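Local coordinates for protein peroxisomal catalase A (Saccharomyces cerevisiae, PDB 1A4E) that probably breaks down the hydrogen peroxide made by peroxisomal oxidases into water and oxygen, working as a heme-containing homotetramer, at residues D159-W164 with E458-Q463; V8-G13 with D35-D40; Q431-Y436 with A473-G478; T202-N207 with P403-Q408. One frame throughout, in Å; residues are numbered along the deposited sequence.

Contact 1. Residues D159-W164 with E458-Q463; sequences DADMFW and EGACPQ
Gly459, in the turn that leaves helix 445-457, meets the methyl of Ala160 with its carbonyl oxygen: Gly459 O lies 3.8 Å from Ala160 CB, a van der Waals approach at the start of helix 160-168. Next comes Ala460, whose CB stands 4.3 Å from Ala160 CB. Its CA also comes within 3.3 Å of Asp161 OD1. At Cys461 the contact turns polar. The backbone N of Cys461, the N-cap residue of helix 462-473, donates to Asp161 OD1 at 2.9 Å, with an N-H...O angle of 152°. The oxygen is met on its syn side, about 21° out of the carboxylate plane, and Cys461 CB packs against the same oxygen at 3.4 Å. The first torsion sets CG of Asp161 beside the backbone N, anti to the carbonyl carbon (chi1 -62°), and OD1 reaches Cys461 from there. An alanine in place of Asp161 would probably leave the N-H of Cys461 without this acceptor and the turn before helix 462-473 less firmly held. Within its own segment Asp159 is the N-cap of helix 160-168, OD1 taking the N-H of Asp161 at 2.9 Å. The contact lies at the surface, where the catalase domain meets the C-terminal helices: Asp161 also touches Ile464 of helix 462-473, while Trp164 is buried against Ile453 and Val457 of helix 445-457 and Val468 and Phe472 of helix 462-473.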
loop_
_atom_site.group_PDB
_atom_site.type_symbol
_atom_site.label_atom_id
_atom_site.label_comp_id
_atom_site.label_asym_id
_atom_site.label_seq_id
_atom_site.Cartn_x
_atom_site.Cartn_y
_atom_site.Cartn_z
ATOM N N ASP B 159 -1.076 -19.511 -23.618
ATOM C CA ASP B 159 -0.917 -20.932 -23.855
ATOM C C ASP B 159 -2.211 -21.677 -24.142
ATOM O O ASP B 159 -3.087 -21.796 -23.281
ATOM C CB ASP B 159 -0.212 -21.468 -22.621
ATOM C CG ASP B 159 0.304 -22.892 -22.627
ATOM O OD1 ASP B 159 -0.111 -23.711 -23.438
ATOM O OD2 ASP B 159 1.145 -23.188 -21.787
ATOM N N ALA B 160 -2.270 -22.238 -25.359
ATOM C CA ALA B 160 -3.426 -23.003 -25.806
ATOM C C ALA B 160 -3.590 -24.315 -25.053
ATOM O O ALA B 160 -4.715 -24.786 -24.905
ATOM C CB ALA B 160 -3.316 -23.316 -27.292
ATOM N N ASP B 161 -2.504 -24.916 -24.550
ATOM C CA ASP B 161 -2.603 -26.108 -23.715
ATOM C C ASP B 161 -3.283 -25.791 -22.399
ATOM O O ASP B 161 -4.112 -26.597 -21.997
ATOM C CB ASP B 161 -1.246 -26.711 -23.352
ATOM C CG ASP B 161 -0.399 -27.213 -24.510
ATOM O OD1 ASP B 161 -0.941 -27.480 -25.574
ATOM O OD2 ASP B 161 0.812 -27.332 -24.348
ATOM N N MET B 162 -2.980 -24.669 -21.712
ATOM C CA MET B 162 -3.667 -24.310 -20.468
ATOM C C MET B 162 -5.148 -24.066 -20.729
ATOM O O MET B 162 -6.013 -24.571 -20.015
ATOM C CB MET B 162 -3.224 -23.001 -19.830
ATOM C CG MET B 162 -1.806 -22.678 -19.478
ATOM S SD MET B 162 -1.823 -21.096 -18.604
ATOM C CE MET B 162 -1.995 -19.872 -19.869
ATOM N N PHE B 163 -5.394 -23.259 -21.774
ATOM C CA PHE B 163 -6.721 -22.832 -22.166
ATOM C C PHE B 163 -7.634 -24.030 -22.356
ATOM O O PHE B 163 -8.640 -24.157 -21.665
ATOM C CB PHE B 163 -6.577 -22.019 -23.447
ATOM C CG PHE B 163 -7.823 -21.339 -24.003
ATOM C CD1 PHE B 163 -8.863 -22.075 -24.587
ATOM C CD2 PHE B 163 -7.903 -19.947 -23.960
ATOM C CE1 PHE B 163 -9.971 -21.420 -25.125
ATOM C CE2 PHE B 163 -9.015 -19.299 -24.504
ATOM C CZ PHE B 163 -10.050 -20.031 -25.084
ATOM N N TRP B 164 -7.269 -24.934 -23.265
ATOM C CA TRP B 164 -8.109 -26.084 -23.532
ATOM C C TRP B 164 -8.016 -27.196 -22.508
ATOM O O TRP B 164 -8.982 -27.946 -22.373
ATOM C CB TRP B 164 -7.785 -26.610 -24.915
ATOM C CG TRP B 164 -8.340 -25.681 -25.985
ATOM C CD1 TRP B 164 -7.495 -24.981 -26.804
ATOM C CD2 TRP B 164 -9.666 -25.432 -26.250
ATOM N NE1 TRP B 164 -8.277 -24.287 -27.588
ATOM C CE2 TRP B 164 -9.565 -24.519 -27.298
ATOM C CE3 TRP B 164 -10.923 -25.820 -25.786
ATOM C CZ2 TRP B 164 -10.700 -23.979 -27.895
ATOM C CZ3 TRP B 164 -12.064 -25.280 -26.382
ATOM C CH2 TRP B 164 -11.952 -24.368 -27.430
ATOM N N GLU B 458 -5.142 -25.608 -32.983
ATOM C CA GLU B 458 -3.965 -25.993 -33.744
ATOM C C GLU B 458 -2.664 -25.867 -32.949
ATOM O O GLU B 458 -1.775 -26.717 -33.031
ATOM C CB GLU B 458 -3.985 -25.115 -34.995
ATOM C CG GLU B 458 -2.839 -25.179 -35.988
ATOM C CD GLU B 458 -1.652 -24.307 -35.601
ATOM O OE1 GLU B 458 -1.778 -23.080 -35.657
ATOM O OE2 GLU B 458 -0.620 -24.863 -35.228
ATOM N N GLY B 459 -2.583 -24.805 -32.138
ATOM C CA GLY B 459 -1.418 -24.534 -31.312
ATOM C C GLY B 459 -1.333 -25.374 -30.041
ATOM O O GLY B 459 -0.518 -25.071 -29.166
ATOM N N ALA B 460 -2.142 -26.428 -29.894
ATOM C CA ALA B 460 -2.098 -27.263 -28.708
ATOM C C ALA B 460 -1.465 -28.629 -28.949
ATOM O O ALA B 460 -1.240 -29.074 -30.074
ATOM C CB ALA B 460 -3.508 -27.470 -28.170
ATOM N N CYS B 461 -1.172 -29.263 -27.812
ATOM C CA CYS B 461 -0.589 -30.592 -27.684
ATOM C C CYS B 461 -1.568 -31.645 -28.219
ATOM O O CYS B 461 -2.774 -31.492 -28.008
ATOM C CB CYS B 461 -0.263 -30.753 -26.186
ATOM S SG CYS B 461 -0.394 -32.376 -25.396
ATOM N N PRO B 462 -1.135 -32.696 -28.939
ATOM C CA PRO B 462 -1.999 -33.697 -29.572
ATOM C C PRO B 462 -3.060 -34.400 -28.722
ATOM O O PRO B 462 -4.179 -34.584 -29.207
ATOM C CB PRO B 462 -1.004 -34.654 -30.201
ATOM C CG PRO B 462 0.240 -34.490 -29.362
ATOM C CD PRO B 462 0.267 -32.980 -29.224
ATOM N N GLN B 463 -2.756 -34.787 -27.469
ATOM C CA GLN B 463 -3.749 -35.419 -26.600
ATOM C C GLN B 463 -4.793 -34.423 -26.068
ATOM O O GLN B 463 -5.930 -34.812 -25.798
ATOM C CB GLN B 463 -3.059 -36.136 -25.408
ATOM C CG GLN B 463 -2.114 -35.303 -24.532
ATOM C CD GLN B 463 -2.059 -35.727 -23.067
ATOM O OE1 GLN B 463 -2.742 -35.145 -22.218
ATOM N NE2 GLN B 463 -1.248 -36.720 -22.710
#

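Contact 2. Residues V8-G13 with D35-D40; sequences VTNSTG and DYNLID
Asn10 and Asn37 cross at about a right angle, their amide planes 83° apart, and one bond joins them. Asn10 ND2 donates to Asn37 OD1 at 2.9 Å with an N-H...O angle of 159°; the donor lies in the carbonyl plane of Asn37, the acceptor close to the amide plane of Asn10. The first torsion of Asn10 (60°) sets CG between the backbone N and the carbonyl carbon, and the amide is carried toward Asn37 from there. The same ND2 comes to the edge of the Tyr36 ring, 4.3 Å from CE1.

Asp40 reaches across with both carboxylate oxygens. Its OD2 takes the backbone N-H of Ser11 at 3.0 Å in a nearly straight bond, while OD1 takes the hydroxyl of Ser11, OG to OD1 being 2.8 Å, on the syn lone pair. One residue is thus gripped through backbone and side chain at once, which fixes the type I turn from Asn10 to Gly13 against the helix.

Both elements lie in the tetramer interface: Tyr36 OH bonds Glu327 of the third subunit, and Leu38 and Ile39 pack on the fourth subunit. The contact ties the N-terminal arm to the start of helix 36-45, where Asp35 and Leu38 touch Thr22 of strand 22-25.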
loop_
_atom_site.group_PDB
_atom_site.type_symbol
_atom_site.label_atom_id
_atom_site.label_comp_id
_atom_site.label_asym_id
_atom_site.label_seq_id
_atom_site.Cartn_x
_atom_site.Cartn_y
_atom_site.Cartn_z
ATOM N N VAL B 8 1.782 27.921 -12.595
ATOM C CA VAL B 8 2.312 26.590 -12.357
ATOM C C VAL B 8 3.030 26.586 -11.015
ATOM O O VAL B 8 3.866 27.428 -10.710
ATOM C CB VAL B 8 3.270 26.194 -13.508
ATOM C CG1 VAL B 8 3.776 24.766 -13.302
ATOM C CG2 VAL B 8 2.530 26.263 -14.844
ATOM N N THR B 9 2.640 25.628 -10.183
ATOM C CA THR B 9 3.146 25.487 -8.832
ATOM C C THR B 9 3.636 24.060 -8.645
ATOM O O THR B 9 3.477 23.218 -9.533
ATOM C CB THR B 9 2.033 25.774 -7.778
ATOM O OG1 THR B 9 1.133 24.671 -7.830
ATOM C CG2 THR B 9 1.248 27.063 -8.021
ATOM N N ASN B 10 4.239 23.780 -7.484
ATOM C CA ASN B 10 4.565 22.414 -7.114
ATOM C C ASN B 10 3.349 21.863 -6.351
ATOM O O ASN B 10 2.321 22.549 -6.267
ATOM C CB ASN B 10 5.827 22.415 -6.244
ATOM C CG ASN B 10 5.759 23.189 -4.933
ATOM O OD1 ASN B 10 4.709 23.639 -4.485
ATOM N ND2 ASN B 10 6.895 23.359 -4.263
ATOM N N SER B 11 3.437 20.667 -5.748
ATOM C CA SER B 11 2.334 20.045 -5.008
ATOM C C SER B 11 1.753 20.840 -3.853
ATOM O O SER B 11 0.562 20.729 -3.559
ATOM C CB SER B 11 2.768 18.702 -4.455
ATOM O OG SER B 11 2.907 17.761 -5.506
ATOM N N THR B 12 2.590 21.647 -3.195
ATOM C CA THR B 12 2.132 22.433 -2.066
ATOM C C THR B 12 1.841 23.886 -2.384
ATOM O O THR B 12 1.795 24.738 -1.504
ATOM C CB THR B 12 3.158 22.321 -0.916
ATOM O OG1 THR B 12 4.457 22.529 -1.444
ATOM C CG2 THR B 12 3.078 20.957 -0.244
ATOM N N GLY B 13 1.605 24.161 -3.670
ATOM C CA GLY B 13 1.130 25.453 -4.130
ATOM C C GLY B 13 2.156 26.554 -4.252
ATOM O O GLY B 13 1.804 27.712 -4.467
ATOM N N ASP B 35 17.034 20.664 -4.246
ATOM C CA ASP B 35 15.995 20.874 -5.236
ATOM C C ASP B 35 14.816 19.939 -5.005
ATOM O O ASP B 35 14.657 18.878 -5.617
ATOM C CB ASP B 35 16.568 20.642 -6.616
ATOM C CG ASP B 35 15.714 21.173 -7.758
ATOM O OD1 ASP B 35 14.529 21.470 -7.601
ATOM O OD2 ASP B 35 16.263 21.294 -8.838
ATOM N N TYR B 36 13.955 20.409 -4.110
ATOM C CA TYR B 36 12.768 19.666 -3.728
ATOM C C TYR B 36 11.687 19.645 -4.803
ATOM O O TYR B 36 10.824 18.769 -4.767
ATOM C CB TYR B 36 12.197 20.244 -2.420
ATOM C CG TYR B 36 12.097 21.757 -2.389
ATOM C CD1 TYR B 36 11.036 22.394 -3.025
ATOM C CD2 TYR B 36 13.095 22.504 -1.757
ATOM C CE1 TYR B 36 10.970 23.783 -3.048
ATOM C CE2 TYR B 36 13.036 23.893 -1.777
ATOM C CZ TYR B 36 11.974 24.523 -2.429
ATOM O OH TYR B 36 11.924 25.900 -2.496
ATOM N N ASN B 37 11.714 20.601 -5.750
ATOM C CA ASN B 37 10.755 20.633 -6.846
ATOM C C ASN B 37 11.035 19.546 -7.875
ATOM O O ASN B 37 10.084 18.975 -8.415
ATOM C CB ASN B 37 10.773 22.000 -7.531
ATOM C CG ASN B 37 10.004 23.062 -6.759
ATOM O OD1 ASN B 37 9.253 22.772 -5.835
ATOM N ND2 ASN B 37 10.141 24.334 -7.111
ATOM N N LEU B 38 12.321 19.224 -8.114
ATOM C CA LEU B 38 12.675 18.124 -8.987
ATOM C C LEU B 38 12.190 16.830 -8.351
ATOM O O LEU B 38 11.541 16.036 -9.028
ATOM C CB LEU B 38 14.188 18.032 -9.180
ATOM C CG LEU B 38 14.699 16.860 -10.026
ATOM C CD1 LEU B 38 14.162 16.982 -11.452
ATOM C CD2 LEU B 38 16.214 16.841 -10.009
ATOM N N ILE B 39 12.465 16.602 -7.061
ATOM C CA ILE B 39 12.050 15.367 -6.407
ATOM C C ILE B 39 10.540 15.275 -6.269
ATOM O O ILE B 39 10.005 14.179 -6.370
ATOM C CB ILE B 39 12.775 15.279 -5.036
ATOM C CG1 ILE B 39 14.249 14.987 -5.335
ATOM C CG2 ILE B 39 12.220 14.171 -4.141
ATOM C CD1 ILE B 39 15.178 15.081 -4.111
ATOM N N ASP B 40 9.825 16.391 -6.104
ATOM C CA ASP B 40 8.370 16.386 -6.025
ATOM C C ASP B 40 7.761 15.831 -7.310
ATOM O O ASP B 40 6.847 15.007 -7.268
ATOM C CB ASP B 40 7.885 17.814 -5.784
ATOM C CG ASP B 40 6.378 18.048 -5.819
ATOM O OD1 ASP B 40 5.621 17.213 -5.327
ATOM O OD2 ASP B 40 5.965 19.082 -6.342
#

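Contact 3. Residues Q431-Y436 with A473-G478; sequences QARNLY and ARVDKG
Arg433 carries the polar part of the contact, its guanidinium reaching two successive carbonyl oxygens in the turn between helices 462-473 and 477-487. NE of Arg433 donates to Val475 O at 2.9 Å, and NH2 of Arg433 donates to Arg474 O, also at 2.9 Å. The second bond is the straighter, 164° at the hydrogen, and both acceptors lie near the guanidinium plane, at its edge. A bend at the third torsion (chi3 -60°) places NE for this grip.

Apolar packing runs beside it. Val475 spreads its two methyls over the helix 430-440 backbone and side chains: CG1 is 3.8 Å from Arg433 CA, and CG2 lies 4.3 Å from Ala432 CB.

A mixed contact closes the far end, where the side chains of Tyr436 and Asp476 cross at about a right angle, with ring and carboxylate planes 48° apart; Tyr436 CE2 comes to 3.5 Å from Asp476 CG.

A leucine in place of Arg433 would probably leave the carbonyls of Arg474 and Val475 without these donors and Asp426 without its salt-bridge mate at NH1.

The guanidinium charge probably suits two backbone oxygens in the turn after the helix, and the salt bridge from NH1 to Asp426 is likely to balance it.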
loop_
_atom_site.group_PDB
_atom_site.type_symbol
_atom_site.label_atom_id
_atom_site.label_comp_id
_atom_site.label_asym_id
_atom_site.label_seq_id
_atom_site.Cartn_x
_atom_site.Cartn_y
_atom_site.Cartn_z
ATOM N N GLN B 431 -28.229 -26.901 -24.580
ATOM C CA GLN B 431 -28.265 -25.513 -25.035
ATOM C C GLN B 431 -27.113 -25.094 -25.926
ATOM O O GLN B 431 -27.276 -24.211 -26.765
ATOM C CB GLN B 431 -28.323 -24.583 -23.841
ATOM C CG GLN B 431 -29.643 -24.752 -23.104
ATOM C CD GLN B 431 -29.868 -23.743 -21.998
ATOM O OE1 GLN B 431 -29.023 -22.894 -21.735
ATOM N NE2 GLN B 431 -31.012 -23.800 -21.318
ATOM N N ALA B 432 -25.948 -25.732 -25.773
ATOM C CA ALA B 432 -24.823 -25.478 -26.659
ATOM C C ALA B 432 -25.179 -25.946 -28.068
ATOM O O ALA B 432 -24.891 -25.280 -29.061
ATOM C CB ALA B 432 -23.603 -26.245 -26.182
ATOM N N ARG B 433 -25.890 -27.079 -28.130
ATOM C CA ARG B 433 -26.319 -27.657 -29.390
ATOM C C ARG B 433 -27.438 -26.865 -30.061
ATOM O O ARG B 433 -27.407 -26.694 -31.281
ATOM C CB ARG B 433 -26.756 -29.085 -29.135
ATOM C CG ARG B 433 -26.858 -29.882 -30.420
ATOM C CD ARG B 433 -27.304 -31.282 -30.092
ATOM N NE ARG B 433 -26.360 -31.928 -29.204
ATOM C CZ ARG B 433 -26.764 -32.586 -28.123
ATOM N NH1 ARG B 433 -28.054 -32.686 -27.790
ATOM N NH2 ARG B 433 -25.840 -33.155 -27.367
ATOM N N ASN B 434 -28.418 -26.352 -29.311
ATOM C CA ASN B 434 -29.466 -25.537 -29.940
ATOM C C ASN B 434 -28.890 -24.184 -30.368
ATOM O O ASN B 434 -29.418 -23.582 -31.291
ATOM C CB ASN B 434 -30.611 -25.308 -28.954
ATOM C CG ASN B 434 -31.268 -26.607 -28.489
ATOM O OD1 ASN B 434 -31.797 -27.357 -29.308
ATOM N ND2 ASN B 434 -31.267 -26.925 -27.207
ATOM N N LEU B 435 -27.780 -23.745 -29.741
ATOM C CA LEU B 435 -27.078 -22.529 -30.150
ATOM C C LEU B 435 -26.403 -22.793 -31.494
ATOM O O LEU B 435 -26.410 -21.911 -32.354
ATOM C CB LEU B 435 -26.022 -22.129 -29.075
ATOM C CG LEU B 435 -25.121 -20.865 -29.111
ATOM C CD1 LEU B 435 -23.846 -21.141 -29.887
ATOM C CD2 LEU B 435 -25.895 -19.703 -29.708
ATOM N N TYR B 436 -25.844 -24.003 -31.689
ATOM C CA TYR B 436 -25.226 -24.387 -32.951
ATOM C C TYR B 436 -26.249 -24.370 -34.088
ATOM O O TYR B 436 -25.948 -23.905 -35.189
ATOM C CB TYR B 436 -24.614 -25.789 -32.833
ATOM C CG TYR B 436 -23.821 -26.195 -34.073
ATOM C CD1 TYR B 436 -22.750 -25.405 -34.503
ATOM C CD2 TYR B 436 -24.164 -27.350 -34.782
ATOM C CE1 TYR B 436 -22.025 -25.761 -35.640
ATOM C CE2 TYR B 436 -23.440 -27.709 -35.921
ATOM C CZ TYR B 436 -22.377 -26.910 -36.338
ATOM O OH TYR B 436 -21.646 -27.269 -37.448
ATOM N N ALA B 473 -17.643 -33.076 -30.353
ATOM C CA ALA B 473 -18.401 -34.157 -30.976
ATOM C C ALA B 473 -19.665 -34.442 -30.175
ATOM O O ALA B 473 -20.682 -34.887 -30.712
ATOM C CB ALA B 473 -17.601 -35.450 -31.020
ATOM N N ARG B 474 -19.605 -34.145 -28.873
ATOM C CA ARG B 474 -20.738 -34.325 -27.996
ATOM C C ARG B 474 -21.813 -33.268 -28.251
ATOM O O ARG B 474 -22.964 -33.423 -27.841
ATOM C CB ARG B 474 -20.195 -34.291 -26.582
ATOM C CG ARG B 474 -21.153 -34.910 -25.602
ATOM C CD ARG B 474 -20.430 -35.295 -24.341
ATOM N NE ARG B 474 -21.420 -35.587 -23.318
ATOM C CZ ARG B 474 -21.122 -35.537 -22.018
ATOM N NH1 ARG B 474 -19.897 -35.222 -21.586
ATOM N NH2 ARG B 474 -22.089 -35.763 -21.128
ATOM N N VAL B 475 -21.464 -32.190 -28.966
ATOM C CA VAL B 475 -22.424 -31.172 -29.376
ATOM C C VAL B 475 -22.933 -31.544 -30.767
ATOM O O VAL B 475 -24.136 -31.589 -31.016
ATOM C CB VAL B 475 -21.742 -29.779 -29.402
ATOM C CG1 VAL B 475 -22.698 -28.691 -29.892
ATOM C CG2 VAL B 475 -21.293 -29.439 -27.990
ATOM N N ASP B 476 -21.995 -31.827 -31.676
ATOM C CA ASP B 476 -22.284 -32.171 -33.062
ATOM C C ASP B 476 -21.026 -32.805 -33.648
ATOM O O ASP B 476 -19.938 -32.225 -33.605
ATOM C CB ASP B 476 -22.655 -30.905 -33.844
ATOM C CG ASP B 476 -23.174 -31.161 -35.251
ATOM O OD1 ASP B 476 -24.379 -31.320 -35.417
ATOM O OD2 ASP B 476 -22.382 -31.178 -36.188
ATOM N N LYS B 477 -21.159 -34.017 -34.200
ATOM C CA LYS B 477 -20.020 -34.715 -34.776
ATOM C C LYS B 477 -19.494 -34.074 -36.046
ATOM O O LYS B 477 -18.306 -34.184 -36.329
ATOM C CB LYS B 477 -20.411 -36.167 -35.027
ATOM C CG LYS B 477 -20.225 -36.954 -33.727
ATOM C CD LYS B 477 -21.367 -37.894 -33.325
ATOM C CE LYS B 477 -21.604 -39.014 -34.335
ATOM N NZ LYS B 477 -22.542 -39.990 -33.815
ATOM N N GLY B 478 -20.357 -33.363 -36.783
ATOM C CA GLY B 478 -19.957 -32.651 -37.990
ATOM C C GLY B 478 -19.107 -31.426 -37.667
ATOM O O GLY B 478 -18.217 -31.049 -38.434
#

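Contact 4. Residues T202-N207 with P403-Q408; sequences TYKWSN and PIQQHQ
Lys204 NZ is gripped by two glutamine side-chain oxygens and one carboxylate. It donates to Gln408 OE1 at 2.8 Å and to Gln405 OE1 at 3.0 Å, and it also forms a salt bridge with Glu409 OE1. The lysine projects from strand 203-206 of the antiparallel catalase β-sheet, and the two glutamines begin and end a type I turn, Gln405 to Gln408, in the loop before strand 411-418. Both oxygens take the ammonium from above their carbonyl planes, 53° out for Gln408 and 62° out for Gln405. Gln405 is crossed by the lysine chain at about a right angle; Gln408 lies obliquely to it. A bend in the lysine chain puts CE off the extended line (chi3 -72°). The ammonium's charge is buried here, and Glu409 probably balances it.

Two residues along the strand, Ser206 OG approaches the edge of the His407 ring, 3.1 Å from CE1. The ring is sandwiched between Pro403 CG and Gln408 CG, each over the centre of one face, while His407 ND1 bonds Gly210 O. Between strand and loop sits one water: it donates to Lys204 O at 2.7 Å, accepts from Gln408 NE2 at 3.0 Å and bonds Ser206 OG at 2.7 Å.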
loop_
_atom_site.group_PDB
_atom_site.type_symbol
_atom_site.label_atom_id
_atom_site.label_comp_id
_atom_site.label_asym_id
_atom_site.label_seq_id
_atom_site.Cartn_x
_atom_site.Cartn_y
_atom_site.Cartn_z
ATOM N N THR B 202 -29.355 -14.970 -12.479
ATOM C CA THR B 202 -30.715 -14.714 -12.070
ATOM C C THR B 202 -30.586 -13.791 -10.858
ATOM O O THR B 202 -29.764 -14.016 -9.965
ATOM C CB THR B 202 -31.394 -16.047 -11.682
ATOM O OG1 THR B 202 -31.532 -16.822 -12.867
ATOM C CG2 THR B 202 -32.745 -15.843 -11.044
ATOM N N TYR B 203 -31.353 -12.706 -10.853
ATOM C CA TYR B 203 -31.425 -11.825 -9.703
ATOM C C TYR B 203 -32.833 -11.923 -9.135
ATOM O O TYR B 203 -33.703 -12.552 -9.729
ATOM C CB TYR B 203 -31.122 -10.396 -10.130
ATOM C CG TYR B 203 -29.634 -10.149 -10.381
ATOM C CD1 TYR B 203 -29.007 -10.575 -11.565
ATOM C CD2 TYR B 203 -28.899 -9.462 -9.410
ATOM C CE1 TYR B 203 -27.651 -10.314 -11.770
ATOM C CE2 TYR B 203 -27.545 -9.199 -9.611
ATOM C CZ TYR B 203 -26.929 -9.628 -10.784
ATOM O OH TYR B 203 -25.586 -9.363 -10.968
ATOM N N LYS B 204 -33.088 -11.368 -7.949
ATOM C CA LYS B 204 -34.419 -11.373 -7.377
ATOM C C LYS B 204 -34.879 -9.943 -7.204
ATOM O O LYS B 204 -34.277 -9.190 -6.445
ATOM C CB LYS B 204 -34.435 -12.078 -6.019
ATOM C CG LYS B 204 -34.243 -13.588 -6.165
ATOM C CD LYS B 204 -34.402 -14.304 -4.832
ATOM C CE LYS B 204 -33.230 -14.038 -3.899
ATOM N NZ LYS B 204 -33.451 -14.636 -2.596
ATOM N N TRP B 205 -35.894 -9.519 -7.964
ATOM C CA TRP B 205 -36.449 -8.184 -7.817
ATOM C C TRP B 205 -37.799 -8.275 -7.123
ATOM O O TRP B 205 -38.568 -9.207 -7.358
ATOM C CB TRP B 205 -36.614 -7.512 -9.188
ATOM C CG TRP B 205 -35.321 -7.149 -9.932
ATOM C CD1 TRP B 205 -34.071 -7.497 -9.470
ATOM C CD2 TRP B 205 -35.251 -6.465 -11.123
ATOM N NE1 TRP B 205 -33.218 -7.053 -10.355
ATOM C CE2 TRP B 205 -33.866 -6.434 -11.355
ATOM C CE3 TRP B 205 -36.130 -5.880 -12.033
ATOM C CZ2 TRP B 205 -33.340 -5.815 -12.490
ATOM C CZ3 TRP B 205 -35.599 -5.263 -13.173
ATOM C CH2 TRP B 205 -34.218 -5.227 -13.402
ATOM N N SER B 206 -38.094 -7.324 -6.232
ATOM C CA SER B 206 -39.335 -7.323 -5.466
ATOM C C SER B 206 -40.101 -6.030 -5.635
ATOM O O SER B 206 -39.481 -4.978 -5.787
ATOM C CB SER B 206 -39.062 -7.485 -3.988
ATOM O OG SER B 206 -38.377 -8.689 -3.739
ATOM N N ASN B 207 -41.438 -6.079 -5.639
ATOM C CA ASN B 207 -42.216 -4.849 -5.642
ATOM C C ASN B 207 -42.483 -4.418 -4.203
ATOM O O ASN B 207 -42.078 -5.097 -3.254
ATOM C CB ASN B 207 -43.537 -5.053 -6.389
ATOM C CG ASN B 207 -44.534 -6.064 -5.831
ATOM O OD1 ASN B 207 -44.605 -6.373 -4.642
ATOM N ND2 ASN B 207 -45.390 -6.583 -6.707
ATOM N N PRO B 403 -38.403 -6.057 3.406
ATOM C CA PRO B 403 -37.589 -7.253 3.542
ATOM C C PRO B 403 -36.376 -7.253 2.618
ATOM O O PRO B 403 -36.380 -6.664 1.532
ATOM C CB PRO B 403 -38.578 -8.372 3.277
ATOM C CG PRO B 403 -39.531 -7.769 2.275
ATOM C CD PRO B 403 -39.708 -6.367 2.822
ATOM N N ILE B 404 -35.287 -7.856 3.089
ATOM C CA ILE B 404 -34.126 -8.014 2.232
ATOM C C ILE B 404 -34.348 -9.328 1.492
ATOM O O ILE B 404 -34.605 -9.306 0.286
ATOM C CB ILE B 404 -32.865 -8.002 3.121
ATOM C CG1 ILE B 404 -32.777 -6.641 3.818
ATOM C CG2 ILE B 404 -31.623 -8.249 2.284
ATOM C CD1 ILE B 404 -31.644 -6.473 4.839
ATOM N N GLN B 405 -34.314 -10.489 2.159
ATOM C CA GLN B 405 -34.573 -11.748 1.478
ATOM C C GLN B 405 -35.447 -12.735 2.252
ATOM O O GLN B 405 -35.688 -13.821 1.728
ATOM C CB GLN B 405 -33.230 -12.422 1.112
ATOM C CG GLN B 405 -32.466 -11.746 -0.047
ATOM C CD GLN B 405 -31.312 -12.557 -0.610
ATOM O OE1 GLN B 405 -31.351 -13.781 -0.618
ATOM N NE2 GLN B 405 -30.249 -11.934 -1.111
ATOM N N GLN B 406 -35.978 -12.379 3.448
ATOM C CA GLN B 406 -36.802 -13.256 4.301
ATOM C C GLN B 406 -38.076 -13.799 3.661
ATOM O O GLN B 406 -38.521 -14.920 3.914
ATOM C CB GLN B 406 -37.347 -12.601 5.564
ATOM C CG GLN B 406 -36.538 -11.661 6.404
ATOM C CD GLN B 406 -36.551 -10.219 5.922
ATOM O OE1 GLN B 406 -35.880 -9.848 4.963
ATOM N NE2 GLN B 406 -37.287 -9.357 6.611
ATOM N N HIS B 407 -38.690 -12.916 2.874
ATOM C CA HIS B 407 -39.928 -13.174 2.154
ATOM C C HIS B 407 -39.804 -14.118 0.966
ATOM O O HIS B 407 -40.792 -14.480 0.331
ATOM C CB HIS B 407 -40.490 -11.833 1.690
ATOM C CG HIS B 407 -39.633 -11.061 0.684
ATOM N ND1 HIS B 407 -40.067 -10.500 -0.440
ATOM C CD2 HIS B 407 -38.282 -10.801 0.778
ATOM C CE1 HIS B 407 -39.054 -9.917 -1.022
ATOM N NE2 HIS B 407 -37.989 -10.103 -0.282
ATOM N N GLN B 408 -38.569 -14.515 0.663
ATOM C CA GLN B 408 -38.290 -15.352 -0.481
ATOM C C GLN B 408 -38.117 -16.820 -0.106
ATOM O O GLN B 408 -38.920 -17.321 0.680
ATOM C CB GLN B 408 -37.064 -14.729 -1.167
ATOM C CG GLN B 408 -37.461 -13.333 -1.644
ATOM C CD GLN B 408 -36.381 -12.472 -2.265
ATOM O OE1 GLN B 408 -35.214 -12.552 -1.896
ATOM N NE2 GLN B 408 -36.748 -11.607 -3.209
HETATM O O HOH W 1 -35.718 -8.968 -4.122
#

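Along the chain contact 2 comes first, closing before any other opens. Contact 1 then starts at 159-164 and does not close until 458-463, so the whole of contact 4 falls within that span; contact 3 interleaves with it. Contacts 1 and 3, centres about 21 Å apart, use the successive helices 462-473 and 477-487; together they hold the C-terminal helices to the catalase domain and to each other. Contact 4 fastens a loop to the β-sheet, its centre about 36 Å from that of contact 3. Contact 2 stands on the N-terminal arm, about 64 Å from contact 3 between centres. Contacts 2 and 4 both touch the third subunit, where subunits of the tetramer meet.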